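Local coordinates for 3-oxoacyl-[acyl-carrier-protein] synthase, mitochondrial (Arabidopsis thaliana, PDB 2IX4), which catalyses the condensation steps of mitochondrial fatty acid synthesis, lengthening acyl chains by two carbons taken from malonyl-ACP, at residues V200-T206 / S252-E258; V5-M10 / I370-L374; T287-E291 / I326-V330. All coordinates share one frame; numbering follows the deposited sequence.

Contact 1 (V200-T206 / S252-E258); sequences VMVAGGT and SGVIVLE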
loop_
_atom_site.group_PDB
_atom_site.type_symbol
_atom_site.label_atom_id
_atom_site.label_comp_id
_atom_site.label_asym_id
_atom_site.label_seq_id
_atom_site.Cartn_x
_atom_site.Cartn_y
_atom_site.Cartn_z
ATOM N N VAL A 200 -17.911 -10.277 0.545
ATOM C CA VAL A 200 -16.796 -11.220 0.438
ATOM C C VAL A 200 -15.536 -10.451 0.059
ATOM O O VAL A 200 -15.570 -9.608 -0.833
ATOM C CB VAL A 200 -17.048 -12.305 -0.653
ATOM C CG1 VAL A 200 -15.893 -13.305 -0.704
ATOM C CG2 VAL A 200 -18.368 -13.035 -0.426
ATOM N N MET A 201 -14.430 -10.740 0.738
ATOM C CA MET A 201 -13.140 -10.160 0.385
ATOM C C MET A 201 -12.072 -11.242 0.271
ATOM O O MET A 201 -11.912 -12.072 1.172
ATOM C CB MET A 201 -12.701 -9.102 1.408
ATOM C CG MET A 201 -13.508 -7.803 1.396
ATOM S SD MET A 201 -13.314 -6.765 -0.070
ATOM C CE MET A 201 -11.605 -6.214 0.094
ATOM N N VAL A 202 -11.350 -11.218 -0.845
ATOM C CA VAL A 202 -10.189 -12.066 -1.059
ATOM C C VAL A 202 -8.972 -11.249 -0.631
ATOM O O VAL A 202 -8.586 -10.301 -1.314
ATOM C CB VAL A 202 -10.079 -12.489 -2.541
ATOM C CG1 VAL A 202 -8.970 -13.511 -2.727
ATOM C CG2 VAL A 202 -11.412 -13.053 -3.036
ATOM N N ALA A 203 -8.384 -11.609 0.509
ATOM C CA ALA A 203 -7.385 -10.756 1.159
ATOM C C ALA A 203 -6.129 -11.501 1.592
ATOM O O ALA A 203 -6.175 -12.694 1.901
ATOM C CB ALA A 203 -8.010 -10.035 2.357
ATOM N N GLY A 204 -5.006 -10.786 1.621
ATOM C CA GLY A 204 -3.754 -11.370 2.073
ATOM C C GLY A 204 -2.516 -10.594 1.670
ATOM O O GLY A 204 -2.529 -9.365 1.579
ATOM N N GLY A 205 -1.439 -11.329 1.428
ATOM C CA GLY A 205 -0.148 -10.726 1.143
ATOM C C GLY A 205 0.668 -11.580 0.201
ATOM O O GLY A 205 0.462 -12.792 0.101
ATOM N N THR A 206 1.593 -10.938 -0.502
ATOM C CA THR A 206 2.483 -11.638 -1.415
ATOM C C THR A 206 3.842 -10.955 -1.470
ATOM O O THR A 206 3.947 -9.747 -1.257
ATOM C CB THR A 206 1.875 -11.785 -2.836
ATOM O OG1 THR A 206 2.775 -12.529 -3.665
ATOM C CG2 THR A 206 1.589 -10.421 -3.475
ATOM N N SER A 252 3.060 -16.387 -0.771
ATOM C CA SER A 252 1.799 -15.672 -0.628
ATOM C C SER A 252 0.849 -16.419 0.290
ATOM O O SER A 252 0.835 -17.650 0.320
ATOM C CB SER A 252 1.130 -15.474 -1.995
ATOM O OG SER A 252 -0.063 -14.711 -1.879
ATOM N N GLY A 253 0.060 -15.653 1.033
ATOM C CA GLY A 253 -1.049 -16.189 1.804
ATOM C C GLY A 253 -2.293 -15.407 1.443
ATOM O O GLY A 253 -2.283 -14.176 1.438
ATOM N N VAL A 254 -3.358 -16.121 1.108
ATOM C CA VAL A 254 -4.618 -15.489 0.748
ATOM C C VAL A 254 -5.769 -16.214 1.442
ATOM O O VAL A 254 -5.833 -17.449 1.439
ATOM C CB VAL A 254 -4.832 -15.462 -0.794
ATOM C CG1 VAL A 254 -6.234 -14.990 -1.142
ATOM C CG2 VAL A 254 -3.791 -14.569 -1.477
ATOM N N ILE A 255 -6.662 -15.439 2.051
ATOM C CA ILE A 255 -7.876 -15.992 2.652
ATOM C C ILE A 255 -9.132 -15.391 2.037
ATOM O O ILE A 255 -9.099 -14.287 1.481
ATOM C CB ILE A 255 -7.915 -15.812 4.199
ATOM C CG1 ILE A 255 -7.916 -14.328 4.588
ATOM C CG2 ILE A 255 -6.758 -16.554 4.849
ATOM C CD1 ILE A 255 -8.042 -14.074 6.082
ATOM N N VAL A 256 -10.232 -16.132 2.129
ATOM C CA VAL A 256 -11.541 -15.607 1.774
ATOM C C VAL A 256 -12.245 -15.211 3.066
ATOM O O VAL A 256 -12.542 -16.057 3.913
ATOM C CB VAL A 256 -12.391 -16.621 0.972
ATOM C CG1 VAL A 256 -13.786 -16.064 0.705
ATOM C CG2 VAL A 256 -11.706 -16.968 -0.342
ATOM N N LEU A 257 -12.462 -13.911 3.222
ATOM C CA LEU A 257 -13.250 -13.375 4.314
ATOM C C LEU A 257 -14.660 -13.134 3.804
ATOM O O LEU A 257 -14.844 -12.724 2.656
ATOM C CB LEU A 257 -12.658 -12.053 4.792
ATOM C CG LEU A 257 -11.281 -12.053 5.453
ATOM C CD1 LEU A 257 -10.680 -10.665 5.375
ATOM C CD2 LEU A 257 -11.377 -12.528 6.903
ATOM N N GLU A 258 -15.657 -13.404 4.640
ATOM C CA GLU A 258 -17.028 -13.052 4.292
ATOM C C GLU A 258 -17.931 -12.835 5.494
ATOM O O GLU A 258 -17.693 -13.369 6.577
ATOM C CB GLU A 258 -17.647 -14.034 3.278
ATOM C CG GLU A 258 -17.984 -15.411 3.768
ATOM C CD GLU A 258 -18.564 -16.285 2.656
ATOM O OE1 GLU A 258 -19.743 -16.101 2.275
ATOM O OE2 GLU A 258 -17.839 -17.169 2.160
#
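Ser-252 OG donates to Gly-205 O across the strand pair at 2.8 Å, approaching well off the carbonyl plane. Gly-253 N also reaches Gly-205 O, at 3.0 Å, giving this carbonyl two donors. With chi1 at -177°, the hydroxyl lies beside the carbonyl carbon of Ser-252, which carries it toward the facing strand and against Thr-206 CB. With an alanine here, Gly-205 O would probably lose one of its two donors and Thr-206 CB the oxygen packed on it. Further along, Ala-203 N bonds to Ile-255 O at 2.9 Å and Ile-255 N to Ala-203 O at 2.8 Å, both with an N-H...O angle of 171°, nearly straight. Met-201 and Leu-257 form another reciprocal pair. The strand directions differ by 157°, so the pairing is antiparallel. It belongs to the N-terminal half of the thiolase fold, where strand 200-207 lies between 116-122 and 251-259. Gly-204 fits this register because a CB on it would run into Gly-253 O. The valine contacts run diagonally, each reaching past its direct partner: Val-202 CG1 meets Val-254 CG1 at a tight 3.5 Å, and Val-200 CG1 meets Val-256 CG1 at 3.7 Å. Ala-203 and Leu-257 share the other face, their CB and CD1 atoms 4.1 Å apart. Helix 181-195 packs on that face, with Ala-189 against both Met-201 and Ala-203. On the face bearing Val-202, Thr-206 and Ser-252 lies helix 87-102, and Thr-206 OG1 hydrogen-bonds to Phe-88 O of that helix. At the far end Glu-258 packs its CB beside Val-200 CG2, while its carboxylate forms a salt bridge with Arg-266 and hydrogen bonds with Thr-6 OG1 and His-262 ND1.

Contact 2 (V5-M10 / I370-L374); sequences VTGLGM and IFSIL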
loop_
_atom_site.group_PDB
_atom_site.type_symbol
_atom_site.label_atom_id
_atom_site.label_comp_id
_atom_site.label_asym_id
_atom_site.label_seq_id
_atom_site.Cartn_x
_atom_site.Cartn_y
_atom_site.Cartn_z
ATOM N N VAL A 5 -13.926 -16.673 8.124
ATOM C CA VAL A 5 -12.985 -17.162 7.126
ATOM C C VAL A 5 -13.552 -18.441 6.524
ATOM O O VAL A 5 -13.838 -19.396 7.250
ATOM C CB VAL A 5 -11.598 -17.438 7.749
ATOM C CG1 VAL A 5 -10.621 -17.924 6.688
ATOM C CG2 VAL A 5 -11.059 -16.186 8.435
ATOM N N THR A 6 -13.716 -18.454 5.202
ATOM C CA THR A 6 -14.338 -19.585 4.512
ATOM C C THR A 6 -13.421 -20.267 3.495
ATOM O O THR A 6 -13.779 -21.298 2.930
ATOM C CB THR A 6 -15.661 -19.172 3.816
ATOM O OG1 THR A 6 -15.438 -18.024 2.988
ATOM C CG2 THR A 6 -16.736 -18.850 4.839
ATOM N N GLY A 7 -12.241 -19.697 3.268
ATOM C CA GLY A 7 -11.286 -20.273 2.325
ATOM C C GLY A 7 -9.857 -19.909 2.661
ATOM O O GLY A 7 -9.581 -18.777 3.051
ATOM N N LEU A 8 -8.956 -20.879 2.515
ATOM C CA LEU A 8 -7.531 -20.671 2.769
ATOM C C LEU A 8 -6.705 -21.054 1.543
ATOM O O LEU A 8 -6.997 -22.046 0.870
ATOM C CB LEU A 8 -7.066 -21.485 3.985
ATOM C CG LEU A 8 -7.761 -21.344 5.348
ATOM C CD1 LEU A 8 -7.202 -22.361 6.327
ATOM C CD2 LEU A 8 -7.623 -19.947 5.920
ATOM N N GLY A 9 -5.672 -20.262 1.257
ATOM C CA GLY A 9 -4.796 -20.531 0.120
ATOM C C GLY A 9 -3.408 -19.980 0.360
ATOM O O GLY A 9 -3.260 -18.879 0.888
ATOM N N MET A 10 -2.388 -20.746 -0.017
ATOM C CA MET A 10 -1.007 -20.296 0.178
ATOM C C MET A 10 0.004 -21.003 -0.718
ATOM O O MET A 10 -0.219 -22.128 -1.178
ATOM C CB MET A 10 -0.592 -20.419 1.655
ATOM C CG MET A 10 -0.369 -21.853 2.152
ATOM S SD MET A 10 -0.623 -22.090 3.923
ATOM C CE MET A 10 0.236 -20.679 4.609
ATOM N N ILE A 370 -3.014 -17.486 8.484
ATOM C CA ILE A 370 -3.472 -18.809 8.059
ATOM C C ILE A 370 -3.040 -19.886 9.060
ATOM O O ILE A 370 -3.843 -20.745 9.433
ATOM C CB ILE A 370 -3.008 -19.134 6.612
ATOM C CG1 ILE A 370 -3.727 -18.208 5.621
ATOM C CG2 ILE A 370 -3.261 -20.605 6.263
ATOM C CD1 ILE A 370 -3.171 -18.215 4.194
ATOM N N PHE A 371 -1.786 -19.819 9.513
ATOM C CA PHE A 371 -1.286 -20.738 10.539
ATOM C C PHE A 371 -2.114 -20.647 11.824
ATOM O O PHE A 371 -2.414 -21.669 12.447
ATOM C CB PHE A 371 0.198 -20.487 10.855
ATOM C CG PHE A 371 1.146 -20.841 9.731
ATOM C CD1 PHE A 371 2.436 -20.311 9.713
ATOM C CD2 PHE A 371 0.760 -21.698 8.699
ATOM C CE1 PHE A 371 3.326 -20.624 8.686
ATOM C CE2 PHE A 371 1.642 -22.013 7.669
ATOM C CZ PHE A 371 2.929 -21.474 7.661
ATOM N N SER A 372 -2.478 -19.423 12.205
ATOM C CA SER A 372 -3.304 -19.170 13.388
ATOM C C SER A 372 -4.729 -19.718 13.234
ATOM O O SER A 372 -5.278 -20.301 14.171
ATOM C CB SER A 372 -3.335 -17.673 13.707
ATOM O OG SER A 372 -2.021 -17.182 13.931
ATOM N N ILE A 373 -5.312 -19.529 12.052
ATOM C CA ILE A 373 -6.634 -20.084 11.724
ATOM C C ILE A 373 -6.589 -21.612 11.742
ATOM O O ILE A 373 -7.521 -22.262 12.230
ATOM C CB ILE A 373 -7.138 -19.577 10.342
ATOM C CG1 ILE A 373 -7.372 -18.062 10.375
ATOM C CG2 ILE A 373 -8.426 -20.297 9.919
ATOM C CD1 ILE A 373 -7.261 -17.380 9.010
ATOM N N LEU A 374 -5.505 -22.178 11.213
ATOM C CA LEU A 374 -5.327 -23.635 11.174
ATOM C C LEU A 374 -5.092 -24.239 12.560
ATOM O O LEU A 374 -5.492 -25.373 12.821
ATOM C CB LEU A 374 -4.202 -24.028 10.211
ATOM C CG LEU A 374 -4.515 -23.908 8.713
ATOM C CD1 LEU A 374 -3.248 -24.065 7.876
ATOM C CD2 LEU A 374 -5.580 -24.914 8.285
#
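The Phe-371 ring is met obliquely at its CE2 corner by the methyl of Met-10, with CE 3.6 Å from CE2, and the two side chains cross at about a right angle. Thr-21 and Leu-25 of helix 18-26 and Thr-353 also pack on this phenylalanine. A bend at chi3 (-45°) turns the Met-10 methyl toward the ring, and the sulfur SD lies 3.8 Å from Ile-370 CG2, the two side chains running alongside in opposite directions. Ile-370 CD1, ending the other branch, lies 3.4 Å from the backbone oxygen Gly-9 O. The contact sets strand 3-12, of the N-terminal sheet, against helix 364-378, one of the buried helices between the two sheets of the layered thiolase fold; the segment axes come within 10.0 Å. Leu-8 divides its branches between two helix residues: CD1 is 3.6 Å from Leu-374 CD2, while CD2 touches Ile-373 CD1 at 4.0 Å. That same Ile-373 CD1 reaches Val-5 CG2 tip to tip, also at 4.0 Å. No hydrogen bond crosses between the segments, and the side-chain pairs are apolar; the backbone nitrogens of Leu-8 and Met-10 instead bond to the carboxylates of Asp-102 and Glu-98.

Contact 3 (T287-E291 / I326-V330); sequences TQPPE and IGDAV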
loop_
_atom_site.group_PDB
_atom_site.type_symbol
_atom_site.label_atom_id
_atom_site.label_comp_id
_atom_site.label_asym_id
_atom_site.label_seq_id
_atom_site.Cartn_x
_atom_site.Cartn_y
_atom_site.Cartn_z
ATOM N N THR A 287 13.590 1.465 11.670
ATOM C CA THR A 287 13.839 0.022 11.561
ATOM C C THR A 287 13.786 -0.727 12.900
ATOM O O THR A 287 13.476 -1.920 12.933
ATOM C CB THR A 287 15.212 -0.270 10.889
ATOM O OG1 THR A 287 16.262 0.354 11.641
ATOM C CG2 THR A 287 15.244 0.243 9.444
ATOM N N GLN A 288 14.095 -0.026 13.991
ATOM C CA GLN A 288 14.174 -0.631 15.327
ATOM C C GLN A 288 12.928 -0.373 16.180
ATOM O O GLN A 288 12.466 0.768 16.264
ATOM C CB GLN A 288 15.396 -0.096 16.083
ATOM C CG GLN A 288 16.719 -0.742 15.712
ATOM C CD GLN A 288 17.845 -0.322 16.642
ATOM O OE1 GLN A 288 17.716 -0.392 17.869
ATOM N NE2 GLN A 288 18.959 0.117 16.063
ATOM N N PRO A 289 12.391 -1.427 16.827
ATOM C CA PRO A 289 11.314 -1.252 17.809
ATOM C C PRO A 289 11.842 -0.650 19.116
ATOM O O PRO A 289 13.044 -0.731 19.375
ATOM C CB PRO A 289 10.826 -2.683 18.048
ATOM C CG PRO A 289 12.003 -3.538 17.752
ATOM C CD PRO A 289 12.757 -2.847 16.656
ATOM N N PRO A 290 10.954 -0.056 19.941
ATOM C CA PRO A 290 11.398 0.494 21.227
ATOM C C PRO A 290 11.720 -0.620 22.217
ATOM O O PRO A 290 11.165 -1.715 22.110
ATOM C CB PRO A 290 10.186 1.296 21.721
ATOM C CG PRO A 290 9.178 1.269 20.611
ATOM C CD PRO A 290 9.503 0.112 19.743
ATOM N N GLU A 291 12.605 -0.338 23.171
ATOM C CA GLU A 291 13.037 -1.323 24.165
ATOM C C GLU A 291 11.857 -1.987 24.891
ATOM O O GLU A 291 11.853 -3.205 25.093
ATOM C CB GLU A 291 13.998 -0.676 25.173
ATOM C CG GLU A 291 14.816 -1.668 26.004
ATOM C CD GLU A 291 15.768 -0.996 26.990
ATOM O OE1 GLU A 291 15.555 0.190 27.334
ATOM O OE2 GLU A 291 16.734 -1.661 27.429
ATOM N N ILE A 326 17.404 -7.917 18.927
ATOM C CA ILE A 326 16.589 -6.907 19.612
ATOM C C ILE A 326 15.097 -7.209 19.447
ATOM O O ILE A 326 14.366 -7.305 20.434
ATOM C CB ILE A 326 16.931 -5.467 19.137
ATOM C CG1 ILE A 326 18.303 -5.050 19.678
ATOM C CG2 ILE A 326 15.860 -4.470 19.578
ATOM C CD1 ILE A 326 18.913 -3.836 18.990
ATOM N N GLY A 327 14.672 -7.389 18.200
ATOM C CA GLY A 327 13.265 -7.594 17.860
ATOM C C GLY A 327 12.554 -8.680 18.641
ATOM O O GLY A 327 11.463 -8.451 19.167
ATOM N N ASP A 328 13.165 -9.862 18.713
ATOM C CA ASP A 328 12.544 -11.018 19.370
ATOM C C ASP A 328 12.351 -10.784 20.865
ATOM O O ASP A 328 11.301 -11.119 21.419
ATOM C CB ASP A 328 13.369 -12.289 19.142
ATOM C CG ASP A 328 13.393 -12.728 17.685
ATOM O OD1 ASP A 328 13.135 -11.898 16.788
ATOM O OD2 ASP A 328 13.682 -13.916 17.437
ATOM N N ALA A 329 13.371 -10.208 21.498
ATOM C CA ALA A 329 13.347 -9.885 22.922
ATOM C C ALA A 329 12.271 -8.851 23.249
ATOM O O ALA A 329 11.563 -8.980 24.252
ATOM C CB ALA A 329 14.713 -9.389 23.371
ATOM N N VAL A 330 12.159 -7.830 22.402
ATOM C CA VAL A 330 11.152 -6.780 22.559
ATOM C C VAL A 330 9.740 -7.368 22.517
ATOM O O VAL A 330 8.912 -7.062 23.374
ATOM C CB VAL A 330 11.325 -5.656 21.498
ATOM C CG1 VAL A 330 10.116 -4.738 21.468
ATOM C CG2 VAL A 330 12.590 -4.847 21.775
#
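The loop that leads from strand 272-281 to helix 294-307 runs past the N-terminal part of helix 325-339 as an extended, polyproline II-like piece: Pro-289 and Pro-290 have phi near -73° and psi of 154-160°. Pro-289 sets its ring toward the helix, with CG 4.2 Å from Gly-327 CA and CB 4.1 Å from Val-330 CG1. Val-330 carries much of the contact, its two methyls straddling one backbone oxygen: CG1 is 3.3 Å and CG2 3.5 Å from Pro-290 O. CG2 also lies 3.8 Å from Glu-291 O. At the exposed end, the extended Gln-288 side chain brings OE1 within 3.8 Å of Ile-326 CD1, a polar group resting on a methyl. No hydrogen bond links the two segments; they meet by van der Waals packing. Asp-328 OD2 ties the helix to Phe-239 N, and at the start of the loop Thr-287 packs on Phe-419 and on Pro-151 of the second subunit. The loop thus passes from strand 272-281 to helix 294-307 across the first turns of helix 325-339, whose Arg-333, outside the two segments, adds a polar tie by hydrogen-bonding through NH1 to Glu-291 O.

In the fold
Contacts 1 and 2 share the N-terminal sheet, where strands 3-12 and 251-259 are neighbours; their centres are 9 Å apart. They meet through Val-254 N and Gly-9 O, 2.8 Å apart in a probable hydrogen bond, and through Ile-255 CG2 packed 3.5 Å from Ile-370 CG1. Contact 3 lies across the chain's centre, its centre 28-29 Å from the other two. Contacts 1 and 3 each come near predicted catalytic residues: Gly-205 is about 11 Å from the Cys-179 side chain, and Gly-327 about 7 Å from that of His-320. Bound hexanoic acid is about 10 Å from Gly-205 and from the Pro-289 side chain; the potassium ion is about 8 Å from that of Phe-371.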